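Local coordinates for protein beta-galactosidase (Geobacillus stearothermophilus, PDB 4OIF) that probably hydrolyses terminal non-reducing beta-D-galactose residues from beta-D-galactosides, as a zinc-binding, trimeric member of glycoside hydrolase family 42, at residues A652-E666 with G670-K684. Residues are numbered along the deposited sequence; the frame is centred on the assembly and turned at random. Where two conformers were deposited one is given.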
ATOM      1  N   ALA A 652     -33.153  31.743   2.284  1.00 14.62           N
ATOM      2  CA  ALA A 652     -34.121  32.635   1.653  1.00 18.30           C
ATOM      3  C   ALA A 652     -33.989  32.581   0.141  1.00 16.34           C
ATOM      4  O   ALA A 652     -32.905  32.712  -0.416  1.00 14.10           O
ATOM      5  CB  ALA A 652     -33.950  34.064   2.146  1.00 13.87           C
ATOM      6  N   VAL A 653     -35.118  32.415  -0.516  1.00 13.22           N
ATOM      7  CA  VAL A 653     -35.147  32.145  -1.932  1.00 19.19           C
ATOM      8  C   VAL A 653     -36.180  33.125  -2.482  1.00 16.54           C
ATOM      9  O   VAL A 653     -37.076  33.513  -1.754  1.00 13.15           O
ATOM     10  CB  VAL A 653     -35.487  30.640  -2.170  1.00 18.56           C
ATOM     11  CG1 VAL A 653     -36.531  30.434  -3.237  1.00 10.14           C
ATOM     12  CG2 VAL A 653     -34.209  29.816  -2.397  1.00 12.95           C
ATOM     13  N   VAL A 654     -36.039  33.594  -3.718  1.00 10.02           N
ATOM     14  CA  VAL A 654     -37.008  34.564  -4.231  1.00 14.35           C
ATOM     15  C   VAL A 654     -37.448  34.243  -5.659  1.00 22.60           C
ATOM     16  O   VAL A 654     -36.624  34.166  -6.573  1.00 17.36           O
ATOM     17  CB  VAL A 654     -36.453  36.019  -4.198  1.00 10.94           C
ATOM     18  CG1 VAL A 654     -37.516  37.006  -4.654  1.00  8.79           C
ATOM     19  CG2 VAL A 654     -35.974  36.391  -2.812  1.00 13.41           C
ATOM     20  N   LEU A 655     -38.757  34.059  -5.830  1.00 18.61           N
ATOM     21  CA  LEU A 655     -39.374  33.837  -7.133  1.00 12.40           C
ATOM     22  C   LEU A 655     -39.895  35.160  -7.678  1.00 25.54           C
ATOM     23  O   LEU A 655     -40.611  35.864  -6.968  1.00 24.62           O
ATOM     24  CB  LEU A 655     -40.520  32.840  -7.008  1.00 18.01           C
ATOM     25  CG  LEU A 655     -40.223  31.358  -6.799  1.00 17.39           C
ATOM     26  CD1 LEU A 655     -41.308  30.727  -5.962  1.00 16.21           C
ATOM     27  CD2 LEU A 655     -40.158  30.677  -8.142  1.00 17.18           C
ATOM     28  N   GLU A 656     -39.553  35.509  -8.918  1.00 26.84           N
ATOM     29  CA  GLU A 656     -40.014  36.770  -9.512  0.68 26.17           C
ATOM     30  C   GLU A 656     -41.368  36.611 -10.193  1.00 27.32           C
ATOM     31  O   GLU A 656     -42.222  37.488 -10.108  1.00 35.89           O
ATOM     32  CB  GLU A 656     -38.994  37.309 -10.516  0.68 26.08           C
ATOM     33  CG  GLU A 656     -37.756  37.913  -9.872  0.68 27.11           C
ATOM     34  CD  GLU A 656     -36.698  38.308 -10.884  0.68 23.51           C
ATOM     35  OE1 GLU A 656     -36.886  38.055 -12.097  0.68 26.97           O
ATOM     36  OE2 GLU A 656     -35.673  38.873 -10.459  0.68 26.70           O
ATOM     37  N   GLU A 657     -41.553  35.489 -10.879  1.00 30.54           N
ATOM     38  CA  GLU A 657     -42.832  35.164 -11.503  1.00 30.52           C
ATOM     39  C   GLU A 657     -43.602  34.261 -10.552  1.00 26.76           C
ATOM     40  O   GLU A 657     -43.007  33.675  -9.652  1.00 26.59           O
ATOM     41  CB  GLU A 657     -42.624  34.489 -12.863  1.00 26.61           C
ATOM     42  CG  GLU A 657     -42.089  35.436 -13.938  1.00 37.86           C
ATOM     43  CD  GLU A 657     -41.915  34.762 -15.286  1.00 50.58           C
ATOM     44  OE1 GLU A 657     -40.992  33.923 -15.419  1.00 40.51           O
ATOM     45  OE2 GLU A 657     -42.703  35.067 -16.212  1.00 48.36           O
ATOM     46  N   LYS A 658     -44.913  34.139 -10.723  1.00 26.46           N
ATOM     47  CA  LYS A 658     -45.672  33.281  -9.817  1.00 23.79           C
ATOM     48  C   LYS A 658     -45.826  31.867 -10.359  1.00 25.97           C
ATOM     49  O   LYS A 658     -45.844  31.623 -11.563  1.00 19.75           O
ATOM     50  CB  LYS A 658     -47.045  33.879  -9.495  1.00 24.58           C
ATOM     51  CG  LYS A 658     -47.620  34.781 -10.567  1.00 41.33           C
ATOM     52  CD  LYS A 658     -48.922  35.422 -10.091  1.00 44.30           C
ATOM     53  CE  LYS A 658     -48.719  36.165  -8.781  1.00 44.84           C
ATOM     54  NZ  LYS A 658     -49.906  36.979  -8.411  1.00 53.40           N
ATOM     55  N   VAL A 659     -45.919  30.933  -9.428  1.00 24.12           N
ATOM     56  CA  VAL A 659     -45.877  29.521  -9.727  1.00 13.52           C
ATOM     57  C   VAL A 659     -46.796  28.821  -8.758  1.00 24.89           C
ATOM     58  O   VAL A 659     -47.245  29.426  -7.786  1.00 31.82           O
ATOM     59  CB  VAL A 659     -44.460  28.961  -9.577  1.00 29.03           C
ATOM     60  CG1 VAL A 659     -43.560  29.451 -10.694  1.00 15.97           C
ATOM     61  CG2 VAL A 659     -43.894  29.371  -8.223  1.00 30.74           C
ATOM     62  N   LYS A 660     -47.058  27.542  -9.001  1.00 28.81           N
ATOM     63  CA  LYS A 660     -48.002  26.798  -8.181  1.00 22.96           C
ATOM     64  C   LYS A 660     -47.314  25.595  -7.567  1.00 25.12           C
ATOM     65  O   LYS A 660     -46.702  24.787  -8.269  1.00 26.61           O
ATOM     66  CB  LYS A 660     -49.219  26.368  -9.009  1.00 26.70           C
ATOM     67  CG  LYS A 660     -50.021  27.539  -9.622  1.00 53.91           C
ATOM     68  CD  LYS A 660     -49.425  28.034 -10.956  1.00 62.75           C
ATOM     69  CE  LYS A 660     -49.975  29.391 -11.396  1.00 38.17           C
ATOM     70  NZ  LYS A 660     -49.106  29.984 -12.459  1.00 25.53           N
ATOM     71  N   ASP A 661     -47.396  25.491  -6.248  1.00 20.37           N
ATOM     72  CA  ASP A 661     -46.821  24.359  -5.539  1.00 18.38           C
ATOM     73  C   ASP A 661     -47.470  23.031  -5.963  1.00 22.53           C
ATOM     74  O   ASP A 661     -48.648  22.793  -5.723  1.00 25.17           O
ATOM     75  CB  ASP A 661     -46.959  24.563  -4.036  1.00 17.10           C
ATOM     76  CG  ASP A 661     -46.354  23.425  -3.231  1.00 19.57           C
ATOM     77  OD1 ASP A 661     -46.698  22.251  -3.473  1.00 24.81           O
ATOM     78  OD2 ASP A 661     -45.534  23.705  -2.338  1.00 29.03           O
ATOM     79  N   LEU A 662     -46.668  22.154  -6.548  1.00 20.30           N
ATOM     80  CA  LEU A 662     -47.165  20.912  -7.118  1.00 21.62           C
ATOM     81  C   LEU A 662     -47.793  19.987  -6.076  1.00 25.06           C
ATOM     82  O   LEU A 662     -48.627  19.152  -6.416  1.00 28.74           O
ATOM     83  CB  LEU A 662     -46.032  20.186  -7.837  1.00 17.94           C
ATOM     84  CG  LEU A 662     -46.440  19.200  -8.919  1.00 20.55           C
ATOM     85  CD1 LEU A 662     -47.080  19.955 -10.073  1.00 20.22           C
ATOM     86  CD2 LEU A 662     -45.227  18.432  -9.390  1.00 15.94           C
ATOM     87  N   PHE A 663     -47.398  20.137  -4.814  1.00 18.63           N
ATOM     88  CA  PHE A 663     -47.931  19.302  -3.734  1.00 22.82           C
ATOM     89  C   PHE A 663     -49.192  19.858  -3.055  1.00 44.15           C
ATOM     90  O   PHE A 663     -50.016  19.090  -2.559  1.00 55.13           O
ATOM     91  CB  PHE A 663     -46.870  19.092  -2.662  1.00 24.44           C
ATOM     92  CG  PHE A 663     -45.631  18.436  -3.165  1.00 28.86           C
ATOM     93  CD1 PHE A 663     -45.697  17.445  -4.128  1.00 26.81           C
ATOM     94  CD2 PHE A 663     -44.394  18.804  -2.673  1.00 24.97           C
ATOM     95  CE1 PHE A 663     -44.552  16.829  -4.592  1.00 18.30           C
ATOM     96  CE2 PHE A 663     -43.244  18.195  -3.136  1.00 32.37           C
ATOM     97  CZ  PHE A 663     -43.325  17.203  -4.098  1.00 22.35           C
ATOM     98  N   THR A 664     -49.337  21.181  -3.015  1.00 27.90           N
ATOM     99  CA  THR A 664     -50.424  21.794  -2.258  1.00 19.93           C
ATOM    100  C   THR A 664     -51.381  22.591  -3.120  1.00 30.10           C
ATOM    101  O   THR A 664     -52.468  22.951  -2.678  1.00 54.72           O
ATOM    102  CB  THR A 664     -49.903  22.744  -1.184  1.00 22.26           C
ATOM    103  OG1 THR A 664     -49.410  23.937  -1.811  1.00 28.08           O
ATOM    104  CG2 THR A 664     -48.807  22.084  -0.364  1.00 32.03           C
ATOM    105  N   GLY A 665     -50.973  22.887  -4.345  1.00 30.37           N
ATOM    106  CA  GLY A 665     -51.790  23.701  -5.223  1.00 22.51           C
ATOM    107  C   GLY A 665     -51.649  25.193  -4.964  1.00 29.56           C
ATOM    108  O   GLY A 665     -52.066  26.002  -5.789  1.00 28.73           O
ATOM    109  N   GLU A 666     -51.061  25.555  -3.824  1.00 24.54           N
ATOM    110  CA  GLU A 666     -50.892  26.956  -3.468  1.00 24.97           C
ATOM    111  C   GLU A 666     -50.076  27.723  -4.500  1.00 34.44           C
ATOM    112  O   GLU A 666     -49.008  27.273  -4.925  1.00 32.01           O
ATOM    113  CB  GLU A 666     -50.216  27.099  -2.101  1.00 17.78           C
ATOM    114  CG  GLU A 666     -49.906  28.553  -1.744  1.00 19.68           C
ATOM    115  CD  GLU A 666     -49.037  28.695  -0.512  1.00 27.61           C
ATOM    116  OE1 GLU A 666     -48.470  27.680  -0.054  1.00 33.85           O
ATOM    117  OE2 GLU A 666     -48.917  29.828   0.001  1.00 35.03           O
ATOM    118  N   GLY A 670     -42.531  35.725  -4.813  1.00 15.85           N
ATOM    119  CA  GLY A 670     -41.728  36.500  -3.884  1.00 13.01           C
ATOM    120  C   GLY A 670     -40.848  35.606  -3.027  1.00 18.84           C
ATOM    121  O   GLY A 670     -40.396  34.554  -3.476  1.00 19.97           O
ATOM    122  N   GLU A 671     -40.602  36.014  -1.792  1.00 17.35           N
ATOM    123  CA  GLU A 671     -39.647  35.296  -0.970  1.00 22.27           C
ATOM    124  C   GLU A 671     -40.261  34.055  -0.333  1.00 25.19           C
ATOM    125  O   GLU A 671     -41.433  34.032   0.026  1.00 31.74           O
ATOM    126  CB  GLU A 671     -39.062  36.206   0.109  1.00 25.08           C
ATOM    127  CG  GLU A 671     -37.694  35.737   0.590  1.00 22.15           C
ATOM    128  CD  GLU A 671     -37.205  36.487   1.813  1.00 33.14           C
ATOM    129  OE1 GLU A 671     -36.333  37.371   1.662  1.00 25.85           O
ATOM    130  OE2 GLU A 671     -37.685  36.182   2.929  1.00 34.94           O
ATOM    131  N   ILE A 672     -39.436  33.021  -0.218  1.00 23.19           N
ATOM    132  CA  ILE A 672     -39.783  31.751   0.393  1.00 14.39           C
ATOM    133  C   ILE A 672     -38.623  31.331   1.276  1.00 17.76           C
ATOM    134  O   ILE A 672     -37.476  31.399   0.846  1.00 25.88           O
ATOM    135  CB  ILE A 672     -40.034  30.665  -0.660  1.00 23.60           C
ATOM    136  CG1 ILE A 672     -41.251  31.018  -1.515  1.00 27.56           C
ATOM    137  CG2 ILE A 672     -40.177  29.298   0.000  1.00 17.40           C
ATOM    138  CD1 ILE A 672     -42.516  31.213  -0.720  1.00 30.35           C
ATOM    139  N   MET A 673     -38.901  30.912   2.508  1.00 18.78           N
ATOM    140  CA  MET A 673     -37.853  30.336   3.346  1.00 18.06           C
ATOM    141  C   MET A 673     -37.799  28.826   3.173  1.00 15.50           C
ATOM    142  O   MET A 673     -38.826  28.158   3.120  1.00 20.23           O
ATOM    143  CB  MET A 673     -38.063  30.678   4.822  1.00 17.22           C
ATOM    144  CG  MET A 673     -37.793  32.135   5.195  1.00 28.38           C
ATOM    145  SD  MET A 673     -36.159  32.769   4.734  1.00 45.32           S
ATOM    146  CE  MET A 673     -35.077  31.549   5.472  1.00  5.51           C
ATOM    147  N   LEU A 674     -36.589  28.294   3.070  1.00 23.66           N
ATOM    148  CA  LEU A 674     -36.379  26.855   2.987  1.00 10.20           C
ATOM    149  C   LEU A 674     -35.674  26.394   4.248  1.00 15.01           C
ATOM    150  O   LEU A 674     -34.614  26.918   4.600  1.00 17.14           O
ATOM    151  CB  LEU A 674     -35.555  26.495   1.746  1.00 15.24           C
ATOM    152  CG  LEU A 674     -36.117  26.924   0.377  1.00 13.83           C
ATOM    153  CD1 LEU A 674     -35.114  26.680  -0.743  1.00 12.49           C
ATOM    154  CD2 LEU A 674     -37.392  26.184   0.080  1.00 12.53           C
ATOM    155  N   ASP A 675     -36.266  25.433   4.950  1.00 14.18           N
ATOM    156  CA  ASP A 675     -35.560  24.789   6.051  1.00 16.07           C
ATOM    157  C   ASP A 675     -34.447  23.947   5.465  1.00 19.92           C
ATOM    158  O   ASP A 675     -34.421  23.702   4.249  1.00 16.04           O
ATOM    159  CB  ASP A 675     -36.499  23.919   6.891  1.00 15.85           C
ATOM    160  CG  ASP A 675     -37.656  24.705   7.475  1.00 31.25           C
ATOM    161  OD1 ASP A 675     -37.412  25.759   8.107  1.00 29.66           O
ATOM    162  OD2 ASP A 675     -38.811  24.269   7.290  1.00 40.21           O
ATOM    163  N   LYS A 676     -33.536  23.499   6.325  1.00 21.08           N
ATOM    164  CA  LYS A 676     -32.491  22.560   5.924  1.00 16.47           C
ATOM    165  C   LYS A 676     -33.066  21.422   5.071  1.00 14.92           C
ATOM    166  O   LYS A 676     -34.084  20.803   5.424  1.00 15.05           O
ATOM    167  CB  LYS A 676     -31.781  21.987   7.160  1.00 18.62           C
ATOM    168  CG  LYS A 676     -30.649  21.017   6.838  1.00 13.12           C
ATOM    169  CD  LYS A 676     -30.498  19.937   7.896  1.00 14.46           C
ATOM    170  CE  LYS A 676     -30.201  20.516   9.256  1.00 16.72           C
ATOM    171  NZ  LYS A 676     -30.321  19.497  10.333  1.00 22.71           N
ATOM    172  N   TYR A 677     -32.428  21.199   3.925  1.00 12.35           N
ATOM    173  CA  TYR A 677     -32.720  20.072   3.030  1.00 16.95           C
ATOM    174  C   TYR A 677     -34.108  20.139   2.405  1.00 16.86           C
ATOM    175  O   TYR A 677     -34.545  19.192   1.749  1.00 12.81           O
ATOM    176  CB  TYR A 677     -32.563  18.736   3.765  1.00  9.51           C
ATOM    177  CG  TYR A 677     -31.148  18.437   4.201  1.00 12.31           C
ATOM    178  CD1 TYR A 677     -30.065  19.104   3.636  1.00  9.13           C
ATOM    179  CD2 TYR A 677     -30.894  17.488   5.173  1.00  7.19           C
ATOM    180  CE1 TYR A 677     -28.769  18.831   4.038  1.00  8.54           C
ATOM    181  CE2 TYR A 677     -29.611  17.205   5.582  1.00  8.45           C
ATOM    182  CZ  TYR A 677     -28.550  17.875   5.018  1.00 13.54           C
ATOM    183  OH  TYR A 677     -27.270  17.576   5.440  1.00 13.39           O
ATOM    184  N   GLU A 678     -34.796  21.258   2.584  1.00 15.61           N
ATOM    185  CA  GLU A 678     -36.136  21.364   2.054  1.00  7.68           C
ATOM    186  C   GLU A 678     -36.114  21.504   0.552  1.00 12.15           C
ATOM    187  O   GLU A 678     -35.267  22.198  -0.007  1.00 16.57           O
ATOM    188  CB  GLU A 678     -36.884  22.545   2.657  1.00 15.15           C
ATOM    189  CG  GLU A 678     -38.330  22.592   2.205  1.00 21.19           C
ATOM    190  CD  GLU A 678     -39.066  23.752   2.788  1.00 20.32           C
ATOM    191  OE1 GLU A 678     -38.476  24.455   3.640  1.00 22.80           O
ATOM    192  OE2 GLU A 678     -40.228  23.958   2.391  1.00 18.32           O
ATOM    193  N   VAL A 679     -37.049  20.826  -0.097  1.00 14.53           N
ATOM    194  CA  VAL A 679     -37.231  20.970  -1.522  1.00 13.38           C
ATOM    195  C   VAL A 679     -38.590  21.588  -1.766  1.00 18.23           C
ATOM    196  O   VAL A 679     -39.552  21.325  -1.067  1.00 19.17           O
ATOM    197  CB  VAL A 679     -37.137  19.622  -2.275  1.00 15.04           C
ATOM    198  CG1 VAL A 679     -37.223  19.846  -3.782  1.00 10.06           C
ATOM    199  CG2 VAL A 679     -35.850  18.885  -1.914  1.00  8.16           C
ATOM    200  N   ARG A 680     -38.652  22.436  -2.768  1.00 21.15           N
ATOM    201  CA  ARG A 680     -39.900  22.973  -3.220  1.00 20.50           C
ATOM    202  C   ARG A 680     -40.092  22.502  -4.647  1.00 16.14           C
ATOM    203  O   ARG A 680     -39.214  22.682  -5.477  1.00 15.08           O
ATOM    204  CB  ARG A 680     -39.875  24.489  -3.137  1.00 15.06           C
ATOM    205  CG  ARG A 680     -41.083  25.059  -2.491  1.00 21.24           C
ATOM    206  CD  ARG A 680     -41.161  24.768  -1.001  1.00 14.00           C
ATOM    207  NE  ARG A 680     -42.230  25.598  -0.453  1.00 32.84           N
ATOM    208  CZ  ARG A 680     -43.508  25.259  -0.513  1.00 35.94           C
ATOM    209  NH1 ARG A 680     -43.848  24.087  -1.037  1.00 56.86           N
ATOM    210  NH2 ARG A 680     -44.439  26.063  -0.031  1.00 44.68           N
ATOM    211  N   VAL A 681     -41.207  21.853  -4.938  1.00 17.00           N
ATOM    212  CA  VAL A 681     -41.471  21.453  -6.315  1.00  9.36           C
ATOM    213  C   VAL A 681     -42.607  22.297  -6.841  1.00 25.37           C
ATOM    214  O   VAL A 681     -43.705  22.325  -6.286  1.00 24.17           O
ATOM    215  CB  VAL A 681     -41.805  19.973  -6.440  1.00 14.89           C
ATOM    216  CG1 VAL A 681     -42.011  19.615  -7.895  1.00  9.60           C
ATOM    217  CG2 VAL A 681     -40.661  19.151  -5.879  1.00 20.29           C
ATOM    218  N   VAL A 682     -42.331  22.983  -7.932  1.00 18.07           N
ATOM    219  CA  VAL A 682     -43.150  24.096  -8.344  1.00 19.13           C
ATOM    220  C   VAL A 682     -43.533  23.975  -9.815  1.00 17.49           C
ATOM    221  O   VAL A 682     -42.818  23.376 -10.606  1.00 14.28           O
ATOM    222  CB  VAL A 682     -42.396  25.406  -8.015  1.00 18.46           C
ATOM    223  CG1 VAL A 682     -42.121  26.249  -9.248  1.00 10.49           C
ATOM    224  CG2 VAL A 682     -43.157  26.173  -6.963  1.00 22.12           C
ATOM    225  N   GLU A 683     -44.701  24.493 -10.164  1.00 19.51           N
ATOM    226  CA  GLU A 683     -45.193  24.377 -11.530  1.00 20.99           C
ATOM    227  C   GLU A 683     -45.452  25.757 -12.103  1.00 20.47           C
ATOM    228  O   GLU A 683     -45.989  26.632 -11.424  1.00 29.89           O
ATOM    229  CB  GLU A 683     -46.464  23.528 -11.574  1.00 27.80           C
ATOM    230  CG  GLU A 683     -47.129  23.451 -12.931  1.00 35.03           C
ATOM    231  CD  GLU A 683     -48.501  22.804 -12.868  1.00 37.03           C
ATOM    232  OE1 GLU A 683     -49.274  22.945 -13.838  1.00 39.73           O
ATOM    233  OE2 GLU A 683     -48.809  22.160 -11.844  1.00 37.91           O
ATOM    234  N   LYS A 684     -45.046  25.962 -13.348  1.00 21.78           N
ATOM    235  CA  LYS A 684     -45.237  27.252 -13.994  1.00 25.11           C
ATOM    236  C   LYS A 684     -45.846  27.079 -15.374  1.00 19.84           C
ATOM    237  O   LYS A 684     -45.223  26.501 -16.262  1.00 17.20           O
ATOM    238  CB  LYS A 684     -43.913  28.009 -14.086  1.00 16.81           C
ATOM    239  CG  LYS A 684     -44.068  29.372 -14.715  1.00 27.68           C
ATOM    240  CD  LYS A 684     -42.992  30.318 -14.260  1.00 23.11           C
ATOM    241  CE  LYS A 684     -43.114  31.634 -15.000  1.00 36.67           C
ATOM    242  NZ  LYS A 684     -42.788  31.499 -16.450  1.00 40.93           N
TER
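Val653 and Ile672 form a hydrogen-bonded antiparallel pair, each N-H donating to the other's carbonyl, Ile672 N reaching Val653 O at 2.9 Å. Leu655 and Gly670 repeat this doubled bonding where the chain turns a corner; Gly670 takes a positive phi (80°) that a residue with a CB adopts less readily. After the corner at Glu656 and Glu657, and on the other segment after the type II turn from Asp675 to Glu678, the chains pair again in a second antiparallel sheet: Lys660 and Glu683 exchange bonds and Leu662 N donates to Val681 O at 3.0 Å.

Apolar side chains pack within each sheet. Val653 CG2 meets Leu674 CD1 at 3.7 Å, while Val659 and Val682 cross at about a right angle, CG2 to CG2 at 3.5 Å; beta-branched valines suit extended strands. Val681 spreads its methyls: CG1, anti to the backbone N (chi1 -178°), touches Leu662 CD2, and CG2 lies 3.8 Å from Phe663 CZ.

One salt bridge lies at the exposed edge. Lys684 runs its methylenes over Val659 CG1, then bends at its last torsion (chi4 -68°) to bring NZ within 3.2 Å of Glu657 OE1. An alanine here would strip away that long arm, and Glu657 would probably lose its mate and Val659 part of its cover. The buried Asp661 instead turns OD1 to Phe663 N, an Asx turn, and to Thr664 N, completing an Asx motif; OD2 lies at the edge of the Arg680 guanidinium, at a doubtful modelled closeness.

Backbone bonds thus set the register of both sheets in the C-terminal beta domain, aliphatic contacts reinforce each pairing, the corner and turn link the sheets, and Glu657 with Lys684 closes the exposed edge.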